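Local coordinates for protein phenylalanyl-tRNA synthetase beta chain (Pyrococcus horikoshii, PDB 2CXI) that forms part of the enzyme that attaches phenylalanine to its cognate tRNA at the expense of ATP, this chain being an N-terminal fragment of the beta subunit, at residues P80-K85 / G259-V264; Y106-G111 / N230-V235. All blocks are in the same frame, centred on the assembly; numbering follows the deposited sequence.

How the interactions relate
Both contacts belong to one mixed beta sheet, and their centres lie about 10 Å apart. Strand 260-267 of interaction 1 is the sheet neighbour of strand 103-110 of interaction 2, so the strands run in the order 84-93, 260-267, 103-110, 231-237 across the sheet. The two contacts touch directly through the backbone: Arg262 N lies 2.7 Å from Ile108 O, and Lys260 O lies 2.8 Å from Glu110 N. Both segments of interaction 2 fall between those of interaction 1 in the sequence. Segments 230-235 and 259-264 lie in the B3/4 domain region; residues far apart in sequence thus share one sheet, with helix 240-255 packed against side chains of both contacts.

Interaction 1 (P80-K85 / G259-V264); sequences PKYEVK and GKIRSV
In the parallel pairing of strands 84-93 and 260-267 of the mixed sheet, Lys85 stands beside Arg262. Lys85 N donates to Ile261 O at 3.2 Å, and Ser263 N returns a bond to Lys85 O at 2.9 Å, the two bonds lying on either side of Arg262. Just ahead of this pairing, a water takes over, accepting from Ile261 N and donating to Glu83 O.

Arg262 bends at chi2 (-57°), which turns CD out of an extended course, and Arg262 NH1 reaches back to Ile261 O at 3.1 Å. That carbonyl thus holds two donors, Lys85 N in its plane and NH1 above it. The Lys85 side chain runs beside Arg262 in the same direction; Lys85 CB lies 3.4 Å from Arg262 NH1 over one guanidinium face, while Lys260 CB lies against the opposite face, toward its rim. Long flexible chains suit this solvent-facing end of the contact, where Glu83 OE2 makes long salt bridges to Arg262 NH1 and Lys85 NZ and probably eases the repulsion between the two cations.

On the other face branched apolar residues suit the packing: Val84 CG2 meets Ile261 CG2 at 3.8 Å, and helix 240-255 covers Ile261. Val84 CG1, anti to the backbone N (chi1 174°), packs on Ser263 CB at 3.6 Å.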
ATOM      1  N   PRO A  80       1.692 -20.431  32.960  1.00 25.50           N
ATOM      2  CA  PRO A  80       1.372 -20.906  31.604  1.00 26.80           C
ATOM      3  C   PRO A  80       2.024 -19.990  30.582  1.00 27.97           C
ATOM      4  O   PRO A  80       1.989 -18.778  30.729  1.00 29.45           O
ATOM      5  CB  PRO A  80      -0.152 -20.812  31.515  1.00 26.85           C
ATOM      6  CG  PRO A  80      -0.582 -19.955  32.642  1.00 25.48           C
ATOM      7  CD  PRO A  80       0.504 -19.956  33.679  1.00 26.47           C
ATOM      8  N   LYS A  81       2.625 -20.587  29.569  1.00 29.35           N
ATOM      9  CA  LYS A  81       3.435 -19.869  28.590  1.00 30.62           C
ATOM     10  C   LYS A  81       2.589 -19.596  27.361  1.00 29.02           C
ATOM     11  O   LYS A  81       1.979 -20.505  26.846  1.00 28.75           O
ATOM     12  CB  LYS A  81       4.638 -20.743  28.190  1.00 31.15           C
ATOM     13  CG  LYS A  81       5.513 -21.204  29.349  1.00 36.03           C
ATOM     14  CD  LYS A  81       5.913 -20.043  30.294  1.00 40.20           C
ATOM     15  CE  LYS A  81       7.024 -20.476  31.249  1.00 42.27           C
ATOM     16  NZ  LYS A  81       6.650 -20.241  32.670  1.00 42.38           N
ATOM     17  N   TYR A  82       2.548 -18.345  26.911  1.00 29.71           N
ATOM     18  CA  TYR A  82       1.803 -17.970  25.698  1.00 29.82           C
ATOM     19  C   TYR A  82       2.671 -17.211  24.694  1.00 30.34           C
ATOM     20  O   TYR A  82       3.124 -16.109  24.996  1.00 32.31           O
ATOM     21  CB  TYR A  82       0.608 -17.099  26.091  1.00 30.04           C
ATOM     22  CG  TYR A  82      -0.386 -17.829  26.958  1.00 29.48           C
ATOM     23  CD1 TYR A  82      -1.271 -18.765  26.405  1.00 27.45           C
ATOM     24  CD2 TYR A  82      -0.454 -17.567  28.316  1.00 30.07           C
ATOM     25  CE1 TYR A  82      -2.156 -19.452  27.202  1.00 26.68           C
ATOM     26  CE2 TYR A  82      -1.361 -18.238  29.121  1.00 28.85           C
ATOM     27  CZ  TYR A  82      -2.187 -19.174  28.568  1.00 27.45           C
ATOM     28  OH  TYR A  82      -3.061 -19.828  29.390  1.00 29.84           O
ATOM     29  N   GLU A  83       2.918 -17.769  23.514  1.00 29.00           N
ATOM     30  CA  GLU A  83       3.709 -17.017  22.537  1.00 29.33           C
ATOM     31  C   GLU A  83       2.764 -16.133  21.690  1.00 27.46           C
ATOM     32  O   GLU A  83       1.691 -16.570  21.264  1.00 26.79           O
ATOM     33  CB  GLU A  83       4.494 -17.989  21.678  1.00 30.72           C
ATOM     34  CG  GLU A  83       5.351 -17.379  20.593  1.00 35.61           C
ATOM     35  CD  GLU A  83       5.520 -18.357  19.451  1.00 42.05           C
ATOM     36  OE1 GLU A  83       6.262 -19.340  19.619  1.00 44.47           O
ATOM     37  OE2 GLU A  83       4.890 -18.149  18.393  1.00 45.95           O
ATOM     38  N   VAL A  84       3.125 -14.878  21.496  1.00 25.08           N
ATOM     39  CA  VAL A  84       2.306 -14.015  20.672  1.00 24.59           C
ATOM     40  C   VAL A  84       3.234 -13.543  19.573  1.00 25.55           C
ATOM     41  O   VAL A  84       4.314 -13.017  19.863  1.00 25.88           O
ATOM     42  CB  VAL A  84       1.712 -12.833  21.476  1.00 24.08           C
ATOM     43  CG1 VAL A  84       0.960 -11.823  20.551  1.00 22.54           C
ATOM     44  CG2 VAL A  84       0.757 -13.367  22.543  1.00 20.57           C
ATOM     45  N   LYS A  85       2.847 -13.759  18.330  1.00 24.90           N
ATOM     46  CA  LYS A  85       3.608 -13.189  17.205  1.00 25.70           C
ATOM     47  C   LYS A  85       2.797 -12.086  16.528  1.00 25.22           C
ATOM     48  O   LYS A  85       1.594 -12.185  16.449  1.00 22.89           O
ATOM     49  CB  LYS A  85       3.922 -14.290  16.207  1.00 25.87           C
ATOM     50  CG  LYS A  85       4.857 -15.314  16.803  1.00 28.70           C
ATOM     51  CD  LYS A  85       5.716 -15.956  15.754  1.00 33.14           C
ATOM     52  CE  LYS A  85       5.273 -17.350  15.445  1.00 36.00           C
ATOM     53  NZ  LYS A  85       6.379 -18.098  14.785  1.00 37.54           N
ATOM     54  N   GLY A 259      -4.737 -22.971  19.322  1.00 17.20           N
ATOM     55  CA  GLY A 259      -4.669 -21.680  18.607  1.00 16.82           C
ATOM     56  C   GLY A 259      -3.343 -20.946  18.768  1.00 16.72           C
ATOM     57  O   GLY A 259      -2.748 -20.902  19.858  1.00 17.08           O
ATOM     58  N   LYS A 260      -2.875 -20.340  17.686  1.00 18.01           N
ATOM     59  CA  LYS A 260      -1.639 -19.526  17.723  1.00 19.54           C
ATOM     60  C   LYS A 260      -2.033 -18.051  17.754  1.00 17.27           C
ATOM     61  O   LYS A 260      -2.712 -17.574  16.857  1.00 18.96           O
ATOM     62  CB  LYS A 260      -0.706 -19.910  16.547  1.00 20.25           C
ATOM     63  CG  LYS A 260      -0.333 -21.440  16.629  1.00 22.58           C
ATOM     64  CD  LYS A 260       0.527 -21.913  15.459  1.00 25.32           C
ATOM     65  CE  LYS A 260       0.853 -23.426  15.606  1.00 31.40           C
ATOM     66  NZ  LYS A 260       0.910 -24.096  14.240  1.00 39.23           N
ATOM     67  N   ILE A 261      -1.647 -17.352  18.819  1.00 16.35           N
ATOM     68  CA  ILE A 261      -2.176 -16.010  19.089  1.00 15.94           C
ATOM     69  C   ILE A 261      -1.307 -15.004  18.342  1.00 15.99           C
ATOM     70  O   ILE A 261      -0.074 -15.045  18.432  1.00 15.56           O
ATOM     71  CB  ILE A 261      -2.104 -15.693  20.589  1.00 15.63           C
ATOM     72  CG1 ILE A 261      -2.926 -16.695  21.389  1.00 15.33           C
ATOM     73  CG2 ILE A 261      -2.558 -14.227  20.866  1.00 14.10           C
ATOM     74  CD1 ILE A 261      -2.735 -16.535  22.927  1.00 15.61           C
ATOM     75  N   ARG A 262      -1.954 -14.110  17.610  1.00 16.80           N
ATOM     76  CA  ARG A 262      -1.249 -13.139  16.774  1.00 17.28           C
ATOM     77  C   ARG A 262      -1.720 -11.778  17.204  1.00 17.92           C
ATOM     78  O   ARG A 262      -2.939 -11.570  17.345  1.00 18.39           O
ATOM     79  CB  ARG A 262      -1.596 -13.377  15.302  1.00 17.56           C
ATOM     80  CG  ARG A 262      -1.159 -14.755  14.769  1.00 20.00           C
ATOM     81  CD  ARG A 262       0.341 -14.954  14.948  1.00 25.54           C
ATOM     82  NE  ARG A 262       0.868 -16.235  14.507  1.00 34.57           N
ATOM     83  CZ  ARG A 262       1.511 -17.098  15.295  1.00 36.51           C
ATOM     84  NH1 ARG A 262       1.678 -16.849  16.611  1.00 38.95           N
ATOM     85  NH2 ARG A 262       1.977 -18.217  14.772  1.00 34.32           N
ATOM     86  N   SER A 263      -0.790 -10.849  17.428  1.00 16.83           N
ATOM     87  CA  SER A 263      -1.144  -9.522  17.873  1.00 17.37           C
ATOM     88  C   SER A 263      -1.501  -8.634  16.687  1.00 18.39           C
ATOM     89  O   SER A 263      -1.101  -8.902  15.550  1.00 18.35           O
ATOM     90  CB  SER A 263      -0.022  -8.874  18.686  1.00 18.26           C
ATOM     91  OG  SER A 263       1.119  -8.651  17.905  1.00 23.22           O
ATOM     92  N   VAL A 264      -2.270  -7.588  16.957  1.00 17.94           N
ATOM     93  CA  VAL A 264      -2.593  -6.629  15.923  1.00 19.01           C
ATOM     94  C   VAL A 264      -2.186  -5.238  16.443  1.00 19.23           C
ATOM     95  O   VAL A 264      -2.061  -5.028  17.674  1.00 18.92           O
ATOM     96  CB  VAL A 264      -4.078  -6.719  15.377  1.00 20.91           C
ATOM     97  CG1 VAL A 264      -4.720  -8.124  15.524  1.00 20.00           C
ATOM     98  CG2 VAL A 264      -4.961  -5.655  15.887  1.00 21.35           C
TER
HETATM   99  O   HOH W   1       0.132 -18.658  20.745  1.00 21.39           O

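Interaction 2 (Y106-G111 / N230-V235)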
ATOM      1  N   TYR A 106      -8.061  -5.956  19.925  1.00 13.39           N
ATOM      2  CA  TYR A 106      -8.214  -6.957  18.868  1.00 13.83           C
ATOM      3  C   TYR A 106      -7.146  -8.045  18.957  1.00 13.92           C
ATOM      4  O   TYR A 106      -6.020  -7.812  19.412  1.00 13.83           O
ATOM      5  CB  TYR A 106      -8.144  -6.274  17.474  1.00 13.38           C
ATOM      6  CG  TYR A 106      -9.155  -5.135  17.408  1.00 14.30           C
ATOM      7  CD1 TYR A 106     -10.465  -5.368  16.988  1.00 13.05           C
ATOM      8  CD2 TYR A 106      -8.816  -3.863  17.857  1.00 12.22           C
ATOM      9  CE1 TYR A 106     -11.417  -4.352  17.004  1.00 14.32           C
ATOM     10  CE2 TYR A 106      -9.747  -2.846  17.884  1.00 12.14           C
ATOM     11  CZ  TYR A 106     -11.045  -3.107  17.465  1.00 12.57           C
ATOM     12  OH  TYR A 106     -11.948  -2.099  17.539  1.00 14.98           O
ATOM     13  N   ALA A 107      -7.491  -9.214  18.441  1.00 14.96           N
ATOM     14  CA  ALA A 107      -6.528 -10.290  18.297  1.00 15.66           C
ATOM     15  C   ALA A 107      -6.924 -11.193  17.134  1.00 15.09           C
ATOM     16  O   ALA A 107      -8.091 -11.248  16.709  1.00 15.05           O
ATOM     17  CB  ALA A 107      -6.393 -11.083  19.625  1.00 14.99           C
ATOM     18  N   ILE A 108      -5.925 -11.898  16.630  1.00 15.11           N
ATOM     19  CA  ILE A 108      -6.152 -12.978  15.702  1.00 14.79           C
ATOM     20  C   ILE A 108      -5.653 -14.250  16.362  1.00 14.27           C
ATOM     21  O   ILE A 108      -4.588 -14.278  16.952  1.00 15.17           O
ATOM     22  CB  ILE A 108      -5.418 -12.711  14.352  1.00 14.40           C
ATOM     23  CG1 ILE A 108      -6.028 -11.490  13.676  1.00 16.54           C
ATOM     24  CG2 ILE A 108      -5.458 -13.973  13.408  1.00 14.55           C
ATOM     25  CD1 ILE A 108      -5.089 -10.828  12.630  1.00 22.27           C
ATOM     26  N   VAL A 109      -6.427 -15.307  16.247  1.00 14.61           N
ATOM     27  CA  VAL A 109      -5.964 -16.630  16.704  1.00 14.86           C
ATOM     28  C   VAL A 109      -6.006 -17.595  15.496  1.00 16.02           C
ATOM     29  O   VAL A 109      -7.082 -17.811  14.908  1.00 16.55           O
ATOM     30  CB  VAL A 109      -6.817 -17.165  17.859  1.00 14.22           C
ATOM     31  CG1 VAL A 109      -6.265 -18.514  18.379  1.00 14.44           C
ATOM     32  CG2 VAL A 109      -6.853 -16.184  19.010  1.00 16.42           C
ATOM     33  N   GLU A 110      -4.844 -18.160  15.119  1.00 16.33           N
ATOM     34  CA  GLU A 110      -4.760 -18.976  13.878  1.00 17.95           C
ATOM     35  C   GLU A 110      -4.684 -20.463  14.177  1.00 17.76           C
ATOM     36  O   GLU A 110      -4.293 -20.833  15.275  1.00 18.57           O
ATOM     37  CB  GLU A 110      -3.507 -18.597  13.062  1.00 17.83           C
ATOM     38  CG  GLU A 110      -3.604 -17.178  12.540  1.00 21.84           C
ATOM     39  CD  GLU A 110      -2.403 -16.765  11.708  1.00 26.85           C
ATOM     40  OE1 GLU A 110      -1.329 -17.325  11.920  1.00 30.99           O
ATOM     41  OE2 GLU A 110      -2.543 -15.866  10.856  1.00 31.15           O
ATOM     42  N   GLY A 111      -5.028 -21.298  13.187  1.00 18.49           N
ATOM     43  CA  GLY A 111      -4.717 -22.751  13.217  1.00 19.25           C
ATOM     44  C   GLY A 111      -5.670 -23.540  14.092  1.00 20.41           C
ATOM     45  O   GLY A 111      -5.305 -24.580  14.655  1.00 20.63           O
ATOM     46  N   ASN A 230      -9.156 -19.488  11.412  1.00 18.86           N
ATOM     47  CA  ASN A 230      -8.469 -18.278  11.880  1.00 19.19           C
ATOM     48  C   ASN A 230      -9.526 -17.290  12.309  1.00 18.56           C
ATOM     49  O   ASN A 230     -10.389 -16.934  11.521  1.00 18.29           O
ATOM     50  CB  ASN A 230      -7.621 -17.655  10.748  1.00 18.27           C
ATOM     51  CG  ASN A 230      -6.600 -18.636  10.185  1.00 21.76           C
ATOM     52  OD1 ASN A 230      -5.803 -19.199  10.928  1.00 17.11           O
ATOM     53  ND2 ASN A 230      -6.651 -18.873   8.868  1.00 21.92           N
ATOM     54  N   VAL A 231      -9.511 -16.921  13.583  1.00 18.72           N
ATOM     55  CA  VAL A 231     -10.555 -16.077  14.158  1.00 19.24           C
ATOM     56  C   VAL A 231     -10.004 -14.678  14.424  1.00 18.53           C
ATOM     57  O   VAL A 231      -8.861 -14.516  14.879  1.00 19.09           O
ATOM     58  CB  VAL A 231     -11.184 -16.706  15.460  1.00 20.47           C
ATOM     59  CG1 VAL A 231     -10.153 -17.162  16.381  1.00 23.94           C
ATOM     60  CG2 VAL A 231     -11.945 -15.704  16.227  1.00 24.23           C
ATOM     61  N   PHE A 232     -10.830 -13.681  14.126  1.00 15.61           N
ATOM     62  CA  PHE A 232     -10.522 -12.293  14.421  1.00 14.95           C
ATOM     63  C   PHE A 232     -11.472 -11.901  15.580  1.00 14.03           C
ATOM     64  O   PHE A 232     -12.705 -12.094  15.500  1.00 14.10           O
ATOM     65  CB  PHE A 232     -10.735 -11.415  13.165  1.00 13.25           C
ATOM     66  CG  PHE A 232     -10.566  -9.922  13.422  1.00 16.99           C
ATOM     67  CD1 PHE A 232     -11.695  -9.080  13.554  1.00 16.27           C
ATOM     68  CD2 PHE A 232      -9.282  -9.359  13.538  1.00 16.80           C
ATOM     69  CE1 PHE A 232     -11.544  -7.698  13.806  1.00 18.10           C
ATOM     70  CE2 PHE A 232      -9.135  -7.966  13.798  1.00 16.53           C
ATOM     71  CZ  PHE A 232     -10.256  -7.156  13.923  1.00 14.39           C
ATOM     72  N   ILE A 233     -10.903 -11.405  16.661  1.00 14.40           N
ATOM     73  CA  ILE A 233     -11.742 -11.080  17.864  1.00 14.31           C
ATOM     74  C   ILE A 233     -11.704  -9.588  18.140  1.00 13.54           C
ATOM     75  O   ILE A 233     -10.622  -8.993  18.104  1.00 13.97           O
ATOM     76  CB  ILE A 233     -11.239 -11.856  19.109  1.00 14.55           C
ATOM     77  CG1 ILE A 233     -11.251 -13.398  18.895  1.00 14.54           C
ATOM     78  CG2 ILE A 233     -12.080 -11.463  20.411  1.00 14.17           C
ATOM     79  CD1 ILE A 233     -10.184 -14.101  19.780  1.00 15.61           C
ATOM     80  N   ASP A 234     -12.857  -8.969  18.405  1.00 12.98           N
ATOM     81  CA  ASP A 234     -12.862  -7.558  18.829  1.00 13.96           C
ATOM     82  C   ASP A 234     -13.495  -7.474  20.216  1.00 13.49           C
ATOM     83  O   ASP A 234     -14.440  -8.233  20.514  1.00 13.96           O
ATOM     84  CB  ASP A 234     -13.567  -6.628  17.824  1.00 12.50           C
ATOM     85  CG  ASP A 234     -15.108  -6.565  18.012  1.00 16.31           C
ATOM     86  OD1 ASP A 234     -15.645  -5.504  18.449  1.00 12.59           O
ATOM     87  OD2 ASP A 234     -15.855  -7.533  17.770  1.00 17.18           O
ATOM     88  N   VAL A 235     -12.978  -6.582  21.054  1.00 13.79           N
ATOM     89  CA  VAL A 235     -13.616  -6.311  22.337  1.00 14.29           C
ATOM     90  C   VAL A 235     -13.696  -4.824  22.499  1.00 14.50           C
ATOM     91  O   VAL A 235     -12.685  -4.135  22.327  1.00 14.49           O
ATOM     92  CB  VAL A 235     -12.797  -6.855  23.516  1.00 14.53           C
ATOM     93  CG1 VAL A 235     -13.661  -6.809  24.817  1.00 15.66           C
ATOM     94  CG2 VAL A 235     -12.240  -8.291  23.226  1.00 13.23           C
TER
HETATM   95  O   HOH W   2     -14.573  -3.158  17.465  1.00 15.30           O
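Tyr106 and Phe232 meet within the close-packed part of this contact, with ring planes only 15° apart but offset so far that little of one ring lies over the other; Tyr106 CD1 lies 3.6 Å from Phe232 CZ. Ile108 CG1 sits in line with the Phe232 ring, beside its rim, 3.9 Å from Phe232 CD2. Tyr106 CE1 also presses on Asp234 CB at 3.2 Å, and a water that donates to Asp234 OD1 links it to Tyr106 OH. Flat rings and a branched aliphatic chain suit this buried face, to which strand 84-93 adds Val91.

Strands 103-110 and 231-237 are antiparallel neighbours in the mixed sheet. Ala107 with Ile233 and Val109 with Val231 are hydrogen-bonded pairs, and Ile233 N points almost straight at Ala107 O, 2.8 Å away. On their face of the sheet Val109 CB touches Val231 CG1 at 3.6 Å, and small or branched side chains fit beneath helix 240-255, whose Leu254 packs on both valines.

The looser, solvent side lies at exposed Gly111 and partly exposed Glu110 and Asn230, where regular pairing gives way to a side-chain bond: Gly111 N donates to Asn230 OD1 at 3.2 Å, while Asn230 ND2 is hydrogen-bonded to Asp148 OD1. Gly111 has positive phi (79°), which favours glycine.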